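Local coordinates for protein aminotransferase (Bacillus subtilis, PDB 6L1O) that transfers amino groups with pyridoxal 5'-phosphate as cofactor and takes part in the biosynthesis of the dipeptide antibiotic bacilysin, at residues P42-P47 with K299-F304; H49-L54 with A244-A249; E77-F82 with A282-D287; A98-G103 with A232-F237. All blocks are in the same frame, centred on the assembly; numbering follows the deposited sequence.

Contact 1 of 4, residues P42-P47 with K299-F304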
loop_
_atom_site.group_PDB
_atom_site.type_symbol
_atom_site.label_atom_id
_atom_site.label_comp_id
_atom_site.label_asym_id
_atom_site.label_seq_id
_atom_site.Cartn_x
_atom_site.Cartn_y
_atom_site.Cartn_z
ATOM N N PRO B 42 10.358 10.362 14.211
ATOM C CA PRO B 42 10.244 11.684 14.865
ATOM C C PRO B 42 9.589 11.580 16.219
ATOM O O PRO B 42 8.686 10.803 16.399
ATOM C CB PRO B 42 9.380 12.477 13.890
ATOM C CG PRO B 42 9.694 11.864 12.552
ATOM C CD PRO B 42 9.699 10.399 12.872
ATOM N N ASP B 43 10.116 12.303 17.212
ATOM C CA ASP B 43 9.584 12.185 18.542
ATOM C C ASP B 43 8.465 13.232 18.770
ATOM O O ASP B 43 7.679 13.058 19.635
ATOM C CB ASP B 43 10.732 12.334 19.579
ATOM C CG ASP B 43 11.477 13.654 19.418
ATOM O OD1 ASP B 43 12.093 13.894 18.337
ATOM O OD2 ASP B 43 11.421 14.486 20.330
ATOM N N LEU B 44 8.421 14.297 17.978
ATOM C CA LEU B 44 7.485 15.390 18.181
ATOM C C LEU B 44 6.189 15.136 17.380
ATOM O O LEU B 44 6.213 14.372 16.419
ATOM C CB LEU B 44 8.085 16.700 17.817
ATOM C CG LEU B 44 9.290 16.980 18.707
ATOM C CD1 LEU B 44 10.047 18.143 18.205
ATOM C CD2 LEU B 44 8.845 17.187 20.167
ATOM N N PRO B 45 5.053 15.699 17.852
ATOM C CA PRO B 45 3.764 15.379 17.246
ATOM C C PRO B 45 3.538 16.077 15.907
ATOM O O PRO B 45 4.228 17.038 15.534
ATOM C CB PRO B 45 2.737 15.877 18.292
ATOM C CG PRO B 45 3.414 17.019 18.959
ATOM C CD PRO B 45 4.901 16.614 19.009
ATOM N N THR B 46 2.593 15.530 15.113
ATOM C CA THR B 46 2.180 16.208 13.925
ATOM C C THR B 46 1.615 17.560 14.364
ATOM O O THR B 46 0.826 17.586 15.336
ATOM C CB THR B 46 1.107 15.366 13.190
ATOM O OG1 THR B 46 1.566 13.997 13.009
ATOM C CG2 THR B 46 0.712 15.988 11.873
ATOM N N PRO B 47 1.965 18.660 13.668
ATOM C CA PRO B 47 1.374 19.945 13.944
ATOM C C PRO B 47 -0.155 19.935 13.954
ATOM O O PRO B 47 -0.786 19.346 13.047
ATOM C CB PRO B 47 1.914 20.832 12.823
ATOM C CG PRO B 47 3.192 20.199 12.454
ATOM C CD PRO B 47 2.998 18.776 12.636
ATOM N N LYS B 299 18.723 21.155 14.947
ATOM C CA LYS B 299 20.029 21.795 14.978
ATOM C C LYS B 299 20.520 22.029 16.437
ATOM O O LYS B 299 21.679 21.822 16.748
ATOM C CB LYS B 299 20.005 23.107 14.171
ATOM C CG LYS B 299 21.305 23.917 14.142
ATOM C CD LYS B 299 22.478 23.088 13.642
ATOM C CE LYS B 299 23.771 23.929 13.553
ATOM N NZ LYS B 299 24.978 23.074 13.667
ATOM N N GLU B 300 19.614 22.427 17.313
ATOM C CA GLU B 300 19.963 22.591 18.710
ATOM C C GLU B 300 20.377 21.273 19.349
ATOM O O GLU B 300 21.309 21.227 20.144
ATOM C CB GLU B 300 18.803 23.198 19.457
ATOM C CG GLU B 300 18.889 23.236 20.969
ATOM C CD GLU B 300 20.035 24.061 21.500
ATOM O OE1 GLU B 300 20.443 25.048 20.823
ATOM O OE2 GLU B 300 20.525 23.725 22.622
ATOM N N ARG B 301 19.676 20.199 19.041
ATOM C CA ARG B 301 19.983 18.888 19.607
ATOM C C ARG B 301 21.345 18.450 19.110
ATOM O O ARG B 301 22.140 17.968 19.873
ATOM C CB ARG B 301 18.911 17.840 19.238
ATOM C CG ARG B 301 17.612 18.042 19.979
ATOM C CD ARG B 301 16.543 17.101 19.477
ATOM N NE ARG B 301 15.267 17.317 20.176
ATOM C CZ ARG B 301 14.164 16.629 19.939
ATOM N NH1 ARG B 301 14.162 15.615 19.058
ATOM N NH2 ARG B 301 13.100 16.874 20.640
ATOM N N ILE B 302 21.602 18.645 17.818
ATOM C CA ILE B 302 22.877 18.331 17.208
ATOM C C ILE B 302 24.023 19.086 17.879
ATOM O O ILE B 302 25.036 18.479 18.269
ATOM C CB ILE B 302 22.866 18.640 15.708
ATOM C CG1 ILE B 302 22.041 17.574 14.981
ATOM C CG2 ILE B 302 24.291 18.704 15.152
ATOM C CD1 ILE B 302 21.671 18.007 13.565
ATOM N N ASP B 303 23.843 20.380 18.052
ATOM C CA ASP B 303 24.847 21.202 18.721
ATOM C C ASP B 303 25.067 20.796 20.179
ATOM O O ASP B 303 26.227 20.617 20.608
ATOM C CB ASP B 303 24.483 22.664 18.615
ATOM C CG ASP B 303 24.619 23.202 17.201
ATOM O OD1 ASP B 303 24.988 22.449 16.268
ATOM O OD2 ASP B 303 24.341 24.396 17.004
ATOM N N PHE B 304 23.983 20.658 20.925
ATOM C CA PHE B 304 24.024 20.149 22.307
ATOM C C PHE B 304 24.745 18.800 22.455
ATOM O O PHE B 304 25.639 18.645 23.324
ATOM C CB PHE B 304 22.624 20.011 22.845
ATOM C CG PHE B 304 22.541 19.379 24.213
ATOM C CD1 PHE B 304 22.883 20.112 25.360
ATOM C CD2 PHE B 304 22.136 18.062 24.360
ATOM C CE1 PHE B 304 22.777 19.531 26.624
ATOM C CE2 PHE B 304 22.056 17.466 25.603
ATOM C CZ PHE B 304 22.373 18.222 26.741
#
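Arg-301 reaches across from helix 289-313 to Asp-43 and Leu-44 in the loop that leads into helix 48-57. The backbones stay well apart, with the CA atoms of Asp-43 and Arg-301 12.4 Å from each other, and the arginine side chain covers most of that gap. At the start of the helical segment, Lys-299 turns along its own helix, and its NZ lies 2.7 Å from Asp-303 OD1, a salt bridge one turn long. Arg-301 comes next. Its CG stands beside the backbone N, and from there the chain runs straight out to NE, which brings the guanidinium end-on to the carboxylate. Arg-301 NH1 donates to Asp-43 OD1 over 2.8 Å, and Arg-301 NH2 to Asp-43 OD2 over 2.9 Å. OD1 lies in the guanidinium plane while OD2 is tilted from it, because the carboxylate and guanidinium planes are turned 39° against each other. Asp-43 CG sits between its backbone N and carbonyl carbon (chi1 57°), which turns both oxygens to the arginine. Leu-44 CD1 comes up obliquely to Arg-301 NH2 at 4.1 Å. NH1 has a second acceptor in Met-370 O, and the arginine also touches Leu-377 of helix 374-385. Further on, Ile-302 packs on Phe-214, and Asp-303 makes a second salt bridge, to Lys-319. The two-pronged ion pair lies at the surface, away from the cofactor. It ties the loop before helix 48-57 to the long helix that, in class I aminotransferases of the fold-type I architecture, runs between the large and small domains.

Contact 2 of 4, residues H49-L54 with A244-A249. With PLP (pyridoxal-5'-phosphate), chain E.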
loop_
_atom_site.group_PDB
_atom_site.type_symbol
_atom_site.label_atom_id
_atom_site.label_comp_id
_atom_site.label_asym_id
_atom_site.label_seq_id
_atom_site.Cartn_x
_atom_site.Cartn_y
_atom_site.Cartn_z
ATOM N N HIS B 49 -2.613 21.879 13.140
ATOM C CA HIS B 49 -3.417 22.292 11.978
ATOM C C HIS B 49 -3.577 21.150 10.952
ATOM O O HIS B 49 -4.577 21.058 10.257
ATOM C CB HIS B 49 -2.881 23.548 11.325
ATOM C CG HIS B 49 -1.554 23.378 10.623
ATOM N ND1 HIS B 49 -0.364 23.292 11.298
ATOM C CD2 HIS B 49 -1.238 23.307 9.302
ATOM C CE1 HIS B 49 0.635 23.159 10.436
ATOM N NE2 HIS B 49 0.133 23.163 9.216
ATOM N N ILE B 50 -2.617 20.229 10.914
ATOM C CA ILE B 50 -2.707 19.051 10.079
ATOM C C ILE B 50 -3.691 18.042 10.678
ATOM O O ILE B 50 -4.516 17.451 9.990
ATOM C CB ILE B 50 -1.297 18.412 9.872
ATOM C CG1 ILE B 50 -0.408 19.422 9.153
ATOM C CG2 ILE B 50 -1.431 17.080 9.062
ATOM C CD1 ILE B 50 1.091 19.223 9.187
ATOM N N VAL B 51 -3.558 17.787 11.959
ATOM C CA VAL B 51 -4.458 16.929 12.658
ATOM C C VAL B 51 -5.921 17.379 12.538
ATOM O O VAL B 51 -6.820 16.555 12.259
ATOM C CB VAL B 51 -4.095 16.778 14.141
ATOM C CG1 VAL B 51 -5.106 15.881 14.868
ATOM C CG2 VAL B 51 -2.671 16.253 14.320
ATOM N N GLU B 52 -6.160 18.662 12.729
ATOM C CA GLU B 52 -7.505 19.206 12.610
ATOM C C GLU B 52 -8.060 19.138 11.202
ATOM O O GLU B 52 -9.253 18.972 11.040
ATOM C CB GLU B 52 -7.579 20.653 13.099
ATOM C CG GLU B 52 -7.410 20.770 14.602
ATOM C CD GLU B 52 -8.373 19.911 15.432
ATOM O OE1 GLU B 52 -9.599 19.787 15.079
ATOM O OE2 GLU B 52 -7.875 19.348 16.446
ATOM N N ALA B 53 -7.194 19.199 10.197
ATOM C CA ALA B 53 -7.645 19.032 8.820
ATOM C C ALA B 53 -8.125 17.583 8.560
ATOM O O ALA B 53 -9.166 17.383 7.909
ATOM C CB ALA B 53 -6.565 19.468 7.850
ATOM N N LEU B 54 -7.432 16.576 9.110
ATOM C CA LEU B 54 -7.928 15.232 9.087
ATOM C C LEU B 54 -9.287 15.092 9.775
ATOM O O LEU B 54 -10.226 14.506 9.203
ATOM C CB LEU B 54 -6.957 14.223 9.697
ATOM C CG LEU B 54 -7.429 12.770 9.827
ATOM C CD1 LEU B 54 -7.733 12.108 8.486
ATOM C CD2 LEU B 54 -6.397 11.921 10.598
ATOM N N ALA B 244 5.207 10.333 10.176
ATOM C CA ALA B 244 5.729 9.012 9.858
ATOM C C ALA B 244 4.683 7.943 9.910
ATOM O O ALA B 244 4.658 7.042 9.042
ATOM C CB ALA B 244 6.941 8.674 10.728
ATOM N N GLY B 245 3.763 8.052 10.884
ATOM C CA GLY B 245 2.745 7.071 11.094
ATOM C C GLY B 245 1.575 7.171 10.096
ATOM O O GLY B 245 0.825 6.233 9.931
ATOM N N TRP B 246 1.450 8.328 9.469
ATOM C CA TRP B 246 0.355 8.608 8.527
ATOM C C TRP B 246 0.485 7.902 7.175
ATOM O O TRP B 246 -0.542 7.643 6.510
ATOM C CB TRP B 246 0.216 10.057 8.280
ATOM C CG TRP B 246 -0.099 10.890 9.502
ATOM C CD1 TRP B 246 0.640 11.003 10.671
ATOM C CD2 TRP B 246 -1.206 11.783 9.649
ATOM N NE1 TRP B 246 0.040 11.932 11.514
ATOM C CE2 TRP B 246 -1.096 12.400 10.920
ATOM C CE3 TRP B 246 -2.290 12.115 8.833
ATOM C CZ2 TRP B 246 -2.030 13.316 11.380
ATOM C CZ3 TRP B 246 -3.214 13.091 9.285
ATOM C CH2 TRP B 246 -3.089 13.641 10.547
ATOM N N ARG B 247 1.705 7.558 6.803
ATOM C CA ARG B 247 2.015 6.776 5.576
ATOM C C ARG B 247 1.625 7.506 4.295
ATOM O O ARG B 247 0.710 7.084 3.588
ATOM C CB ARG B 247 1.371 5.393 5.629
ATOM C CG ARG B 247 1.597 4.601 6.928
ATOM C CD ARG B 247 3.016 4.478 7.342
ATOM N NE ARG B 247 3.882 3.986 6.259
ATOM C CZ ARG B 247 5.031 4.507 5.932
ATOM N NH1 ARG B 247 5.514 5.556 6.588
ATOM N NH2 ARG B 247 5.733 3.998 4.920
ATOM N N MET B 248 2.256 8.637 4.025
ATOM C CA MET B 248 1.985 9.384 2.815
ATOM C C MET B 248 3.260 9.875 2.157
ATOM O O MET B 248 4.209 10.284 2.847
ATOM C CB MET B 248 1.052 10.559 3.101
ATOM C CG MET B 248 -0.425 10.089 3.331
ATOM S SD MET B 248 -1.547 11.464 3.419
ATOM C CE MET B 248 -1.067 12.120 4.952
ATOM N N ALA B 249 3.295 9.814 0.821
ATOM C CA ALA B 249 4.428 10.230 0.054
ATOM C C ALA B 249 4.000 10.490 -1.381
ATOM O O ALA B 249 2.882 10.104 -1.779
ATOM C CB ALA B 249 5.533 9.164 0.135
HETATM N N1 PLP E . 14.157 7.458 2.465
HETATM C C2 PLP E . 15.045 7.522 3.474
HETATM C C2A PLP E . 16.523 7.465 3.221
HETATM C C3 PLP E . 14.589 7.532 4.845
HETATM O O3 PLP E . 15.406 7.547 5.904
HETATM C C4 PLP E . 13.183 7.594 5.030
HETATM C C4A PLP E . 12.754 7.235 6.430
HETATM C C5 PLP E . 12.282 7.536 3.887
HETATM C C6 PLP E . 12.840 7.506 2.618
HETATM C C5A PLP E . 10.794 7.672 4.018
HETATM O O4P PLP E . 10.150 6.675 4.682
HETATM P P PLP E . 8.516 6.615 4.659
HETATM O O1P PLP E . 8.203 5.242 4.183
HETATM O O2P PLP E . 7.935 7.740 3.829
HETATM O O3P PLP E . 8.131 6.822 6.097
#
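The indole of Trp-246 points its six-membered ring into helix 48-57. Val-51 CA meets the ring at its edge, 4.1 Å from Trp-246 CH2, while Ile-50 CG2 and Leu-54 CD2 come in obliquely. Leu-54 makes the closest approach, CD2 to Trp-246 CZ3 at 3.6 Å, and its CB also lies by CZ3 and CH2; leucine and indole come at each other from opposite directions. Ile-50 offers only the CG2 branch, since its longer branch leads off toward Ala-283. Val-51 adds CG2 beside CZ2. Phe-273 of the second subunit stacks with the indole, Leu-276 and Ala-279 of helix 274-285 touch it as well, and NE1 is hydrogen-bonded to Thr-46 OG1, so its one polar group is paired in this buried place. The other flat group, the guanidinium of Arg-247, has polar atoms around its rim. The phosphorus of the cofactor lies in its plane, and so does Ala-244 O, which accepts from Arg-247 NH1 over 3.0 Å. Toward the phosphate, Arg-247 NH1 donates to PLP O3P and Arg-247 NH2 to PLP O1P, each over 2.9 Å and nearly straight, at 171° and 177°. The side chain is bent at its second and third torsions, which folds the guanidinium back over its own loop and within range of Ala-244. The tryptophan and arginine are consecutive residues: the indole packs the loop against helix 48-57 by apolar contacts, and the next side chain meets the phosphate with two N-H groups. Held also by a carbonyl, the arginine is probably well placed to offset the phosphate's negative charge.

Contact 3 of 4, residues E77-F82 with A282-D287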
loop_
_atom_site.group_PDB
_atom_site.type_symbol
_atom_site.label_atom_id
_atom_site.label_comp_id
_atom_site.label_asym_id
_atom_site.label_seq_id
_atom_site.Cartn_x
_atom_site.Cartn_y
_atom_site.Cartn_z
ATOM N N GLU B 77 -2.604 19.391 -6.999
ATOM C CA GLU B 77 -2.453 20.831 -7.081
ATOM C C GLU B 77 -1.656 21.388 -5.884
ATOM O O GLU B 77 -0.804 22.245 -6.054
ATOM C CB GLU B 77 -3.821 21.521 -7.209
ATOM C CG GLU B 77 -4.516 21.250 -8.530
ATOM C CD GLU B 77 -6.058 21.150 -8.475
ATOM O OE1 GLU B 77 -6.715 21.749 -7.580
ATOM O OE2 GLU B 77 -6.659 20.458 -9.344
ATOM N N ALA B 78 -1.909 20.889 -4.682
ATOM C CA ALA B 78 -1.138 21.330 -3.484
ATOM C C ALA B 78 0.329 20.952 -3.626
ATOM O O ALA B 78 1.216 21.724 -3.300
ATOM C CB ALA B 78 -1.721 20.751 -2.209
ATOM N N ILE B 79 0.580 19.772 -4.187
ATOM C CA ILE B 79 1.927 19.322 -4.441
ATOM C C ILE B 79 2.615 20.238 -5.442
ATOM O O ILE B 79 3.749 20.711 -5.202
ATOM C CB ILE B 79 1.932 17.856 -4.908
ATOM C CG1 ILE B 79 1.545 16.962 -3.711
ATOM C CG2 ILE B 79 3.284 17.449 -5.488
ATOM C CD1 ILE B 79 1.234 15.524 -4.064
ATOM N N ALA B 80 1.926 20.579 -6.523
ATOM C CA ALA B 80 2.563 21.478 -7.518
ATOM C C ALA B 80 2.869 22.851 -6.888
ATOM O O ALA B 80 3.948 23.403 -7.110
ATOM C CB ALA B 80 1.725 21.595 -8.784
ATOM N N ALA B 81 1.922 23.388 -6.120
ATOM C CA ALA B 81 2.072 24.694 -5.475
ATOM C C ALA B 81 3.239 24.633 -4.464
ATOM O O ALA B 81 4.041 25.533 -4.384
ATOM C CB ALA B 81 0.796 25.104 -4.786
ATOM N N PHE B 82 3.377 23.507 -3.798
ATOM C CA PHE B 82 4.440 23.319 -2.827
ATOM C C PHE B 82 5.824 23.310 -3.490
ATOM O O PHE B 82 6.767 23.983 -3.017
ATOM C CB PHE B 82 4.205 22.014 -2.066
ATOM C CG PHE B 82 5.218 21.732 -1.008
ATOM C CD1 PHE B 82 5.096 22.311 0.257
ATOM C CD2 PHE B 82 6.276 20.857 -1.246
ATOM C CE1 PHE B 82 6.010 22.031 1.251
ATOM C CE2 PHE B 82 7.210 20.560 -0.215
ATOM C CZ PHE B 82 7.065 21.142 1.015
ATOM N N ALA B 282 -3.164 20.234 3.709
ATOM C CA ALA B 282 -3.051 21.261 4.743
ATOM C C ALA B 282 -1.587 21.311 5.205
ATOM O O ALA B 282 -1.101 22.354 5.510
ATOM C CB ALA B 282 -3.975 20.991 5.910
ATOM N N ALA B 283 -0.881 20.168 5.172
ATOM C CA ALA B 283 0.555 20.167 5.469
ATOM C C ALA B 283 1.351 20.990 4.490
ATOM O O ALA B 283 2.130 21.864 4.861
ATOM C CB ALA B 283 1.098 18.751 5.595
ATOM N N LEU B 284 1.082 20.780 3.214
ATOM C CA LEU B 284 1.823 21.409 2.178
ATOM C C LEU B 284 1.504 22.902 2.092
ATOM O O LEU B 284 2.363 23.716 1.762
ATOM C CB LEU B 284 1.498 20.773 0.825
ATOM C CG LEU B 284 1.862 19.298 0.659
ATOM C CD1 LEU B 284 1.401 18.783 -0.709
ATOM C CD2 LEU B 284 3.353 19.098 0.920
ATOM N N SER B 285 0.246 23.254 2.294
ATOM C CA SER B 285 -0.171 24.629 2.143
ATOM C C SER B 285 0.051 25.411 3.438
ATOM O O SER B 285 -0.110 26.637 3.484
ATOM C CB SER B 285 -1.641 24.725 1.728
ATOM O OG SER B 285 -2.501 24.206 2.744
ATOM N N GLY B 286 0.437 24.731 4.490
ATOM C CA GLY B 286 0.641 25.393 5.764
ATOM C C GLY B 286 1.869 26.283 5.886
ATOM O O GLY B 286 2.686 26.395 5.001
ATOM N N ASP B 287 1.940 26.981 7.019
ATOM C CA ASP B 287 2.992 27.993 7.280
ATOM C C ASP B 287 4.355 27.253 7.319
ATOM O O ASP B 287 4.563 26.398 8.173
ATOM C CB ASP B 287 2.676 28.660 8.630
ATOM C CG ASP B 287 3.636 29.783 9.012
ATOM O OD1 ASP B 287 4.701 29.929 8.348
ATOM O OD2 ASP B 287 3.255 30.554 9.970
#
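Leu-284 touches Ala-78, Ile-79 and Phe-82 of helix 73-87. Its CG stands beside the backbone N (chi1 -63°), and the next torsion is extended, which parts the two methyls between different partners. Leu-284 CD2 settles over the face of the Phe-82 ring, 3.8 Å from the centroid and 13° off the normal, a CH-pi contact almost over the centre. Leu-284 CD1 goes the other way, 3.5 Å from Ile-79 CG1 and 4.0 Å from Ala-78 CB. Phe-82 presents that face because its ring swings out opposite the backbone N (chi1 -178°), crossing the leucine at about a right angle. The CB of Ile-79 points away from Leu-284, yet CG1 still comes back to touch it. Ring atom CD1 of Phe-82 is also near backbone, 3.4 Å from Leu-284 O. Phe-82 also meets Tyr-235 edge-to-face, while Ile-79 rests on strands 97-100 and 249-253. Just beyond, Gly-286 O accepts from Arg-85 NH1. Two helices packed side by side over the central sheet belong to the alpha-beta-alpha large domain of class I aminotransferases.

Contact 4 of 4, residues A98-G103 with A232-F237. With PLP (pyridoxal-5'-phosphate), chain E.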
loop_
_atom_site.group_PDB
_atom_site.type_symbol
_atom_site.label_atom_id
_atom_site.label_comp_id
_atom_site.label_asym_id
_atom_site.label_seq_id
_atom_site.Cartn_x
_atom_site.Cartn_y
_atom_site.Cartn_z
ATOM N N ALA B 98 2.411 11.483 -8.689
ATOM C CA ALA B 98 1.758 10.289 -8.243
ATOM C C ALA B 98 1.860 10.189 -6.724
ATOM O O ALA B 98 2.868 10.592 -6.176
ATOM C CB ALA B 98 2.355 9.060 -8.878
ATOM N N LEU B 99 0.808 9.646 -6.095
ATOM C CA LEU B 99 0.735 9.452 -4.638
ATOM C C LEU B 99 1.063 8.048 -4.221
ATOM O O LEU B 99 0.749 7.079 -4.918
ATOM C CB LEU B 99 -0.693 9.770 -4.142
ATOM C CG LEU B 99 -1.356 11.003 -4.726
ATOM C CD1 LEU B 99 -2.730 11.229 -4.134
ATOM C CD2 LEU B 99 -0.483 12.189 -4.449
ATOM N N PHE B 100 1.635 7.926 -3.033
ATOM C CA PHE B 100 2.034 6.648 -2.476
ATOM C C PHE B 100 1.622 6.555 -0.994
ATOM O O PHE B 100 1.574 7.565 -0.316
ATOM C CB PHE B 100 3.568 6.533 -2.498
ATOM C CG PHE B 100 4.172 6.438 -3.860
ATOM C CD1 PHE B 100 3.788 5.437 -4.730
ATOM C CD2 PHE B 100 5.106 7.349 -4.273
ATOM C CE1 PHE B 100 4.370 5.336 -5.988
ATOM C CE2 PHE B 100 5.671 7.273 -5.535
ATOM C CZ PHE B 100 5.312 6.231 -6.381
ATOM N N GLY B 101 1.403 5.349 -0.505
ATOM C CA GLY B 101 1.210 5.111 0.919
ATOM C C GLY B 101 2.546 5.043 1.651
ATOM O O GLY B 101 2.906 3.985 2.197
ATOM N N GLY B 102 3.295 6.145 1.597
ATOM C CA GLY B 102 4.612 6.269 2.244
ATOM C C GLY B 102 5.759 6.004 1.282
ATOM O O GLY B 102 5.605 5.340 0.260
ATOM N N GLY B 103 6.909 6.574 1.585
ATOM C CA GLY B 103 8.101 6.432 0.726
ATOM C C GLY B 103 8.491 4.997 0.499
ATOM O O GLY B 103 8.911 4.636 -0.566
ATOM N N ALA B 232 12.801 11.085 -11.410
ATOM C CA ALA B 232 11.698 11.525 -10.553
ATOM C C ALA B 232 12.245 11.665 -9.149
ATOM O O ALA B 232 13.306 11.085 -8.838
ATOM C CB ALA B 232 10.575 10.514 -10.565
ATOM N N GLU B 233 11.530 12.422 -8.334
ATOM C CA GLU B 233 11.951 12.654 -6.953
ATOM C C GLU B 233 10.834 12.136 -6.038
ATOM O O GLU B 233 9.669 12.387 -6.293
ATOM C CB GLU B 233 12.218 14.123 -6.738
ATOM C CG GLU B 233 12.610 14.518 -5.334
ATOM C CD GLU B 233 13.277 15.888 -5.333
ATOM O OE1 GLU B 233 14.546 15.954 -5.331
ATOM O OE2 GLU B 233 12.517 16.866 -5.373
ATOM N N LEU B 234 11.234 11.390 -5.008
ATOM C CA LEU B 234 10.361 10.855 -4.022
ATOM C C LEU B 234 10.380 11.767 -2.792
ATOM O O LEU B 234 11.439 11.957 -2.181
ATOM C CB LEU B 234 10.776 9.432 -3.639
ATOM C CG LEU B 234 9.893 8.673 -2.633
ATOM C CD1 LEU B 234 8.530 8.365 -3.189
ATOM C CD2 LEU B 234 10.535 7.394 -2.195
ATOM N N TYR B 235 9.221 12.281 -2.438
ATOM C CA TYR B 235 9.022 13.189 -1.319
ATOM C C TYR B 235 8.113 12.508 -0.285
ATOM O O TYR B 235 7.025 12.063 -0.643
ATOM C CB TYR B 235 8.395 14.517 -1.768
ATOM C CG TYR B 235 8.487 15.602 -0.687
ATOM C CD1 TYR B 235 9.583 16.478 -0.630
ATOM C CD2 TYR B 235 7.618 15.612 0.385
ATOM C CE1 TYR B 235 9.711 17.426 0.385
ATOM C CE2 TYR B 235 7.755 16.533 1.416
ATOM C CZ TYR B 235 8.817 17.452 1.406
ATOM O OH TYR B 235 8.936 18.347 2.466
ATOM N N SER B 236 8.557 12.428 0.962
ATOM C CA SER B 236 7.752 11.855 2.071
ATOM C C SER B 236 7.192 12.907 3.051
ATOM O O SER B 236 7.838 13.905 3.360
ATOM C CB SER B 236 8.602 10.845 2.838
ATOM O OG SER B 236 7.853 10.285 3.921
ATOM N N PHE B 237 6.015 12.636 3.604
ATOM C CA PHE B 237 5.478 13.469 4.651
ATOM C C PHE B 237 6.119 13.134 6.008
ATOM O O PHE B 237 5.997 13.902 6.926
ATOM C CB PHE B 237 3.941 13.334 4.705
ATOM C CG PHE B 237 3.232 14.072 3.590
ATOM C CD1 PHE B 237 2.726 15.334 3.753
ATOM C CD2 PHE B 237 3.117 13.462 2.350
ATOM C CE1 PHE B 237 2.134 16.023 2.676
ATOM C CE2 PHE B 237 2.501 14.105 1.291
ATOM C CZ PHE B 237 2.046 15.404 1.434
HETATM N N1 PLP E . 14.157 7.458 2.465
HETATM C C2 PLP E . 15.045 7.522 3.474
HETATM C C2A PLP E . 16.523 7.465 3.221
HETATM C C3 PLP E . 14.589 7.532 4.845
HETATM O O3 PLP E . 15.406 7.547 5.904
HETATM C C4 PLP E . 13.183 7.594 5.030
HETATM C C4A PLP E . 12.754 7.235 6.430
HETATM C C5 PLP E . 12.282 7.536 3.887
HETATM C C6 PLP E . 12.840 7.506 2.618
HETATM C C5A PLP E . 10.794 7.672 4.018
HETATM O O4P PLP E . 10.150 6.675 4.682
HETATM P P PLP E . 8.516 6.615 4.659
HETATM O O1P PLP E . 8.203 5.242 4.183
HETATM O O2P PLP E . 7.935 7.740 3.829
HETATM O O3P PLP E . 8.131 6.822 6.097
#
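Phosphate oxygen O2P of the cofactor is gripped from both segments: Gly-103 N donates to it over 2.7 Å, at 150°, and Ser-236 OG donates over a short 2.5 Å. The serine hydroxyl is in place because OG stands opposite its backbone N (chi1 180°), and it has a second task, accepting from Ser-238 N and so capping the helix that follows. Gly-103 opens helix 103-114, with Gly-102 at the N-cap. The amides of Gly-103 and Lys-104 both reach the cofactor, so the helix end would probably favour the phosphate charge. The missing side chain of Gly-103 lets the phosphate come in close, O2P lying 3.4 Å from Gly-103 CA. Before it, Gly-102 takes a positive phi of 97°, easy for glycine, and Gly-101 is the centre of an inverse gamma turn whose bond from Gly-102 N to Phe-100 O is weak. Away from the phosphate the contact is apolar. Leu-234 splits its methyls: CD1 meets Phe-100 CD2 obliquely at 3.7 Å, and CD2 lies 3.6 Å from Gly-103 O. The two strands are not neighbours, since strand 249-253 runs between them, and the side chains meet above it. Phe-100 packs also on Val-261 and Gln-265 of helix 255-266. On the other side of strand 231-236, Tyr-235 turns away to Phe-82 and Phe-250. A glycine-rich turn from strand to helix, with one backbone amide and a serine hydroxyl on the same phosphate oxygen, is part of the phosphate-binding site, as in fold-type I pyridoxal-phosphate enzymes.

Overall arrangement
Contacts 2 and 4 both hold the cofactor phosphate, their centres about 14 Å apart, and backbone hydrogen bonds join them: Ala-249 O accepts from Phe-100 N at 2.8 Å and Met-248 O from Phe-237 N at 3.1 Å. Contact 3 packs against both, with Leu-284 CD2 3.7 Å from Phe-237 CE1 and Ala-53 CB 3.6 Å from Ala-282 CB; its Leu-284 side chain is about 13 Å from the cofactor. Contact 1 meets contact 2 through Pro-42 CD and Ala-244 CB, 3.9 Å apart, but touches neither contact 3 nor contact 4. Contacts 1 and 2 also border the second subunit, whose Tyr-66 hydroxyl is hydrogen-bonded to the cofactor.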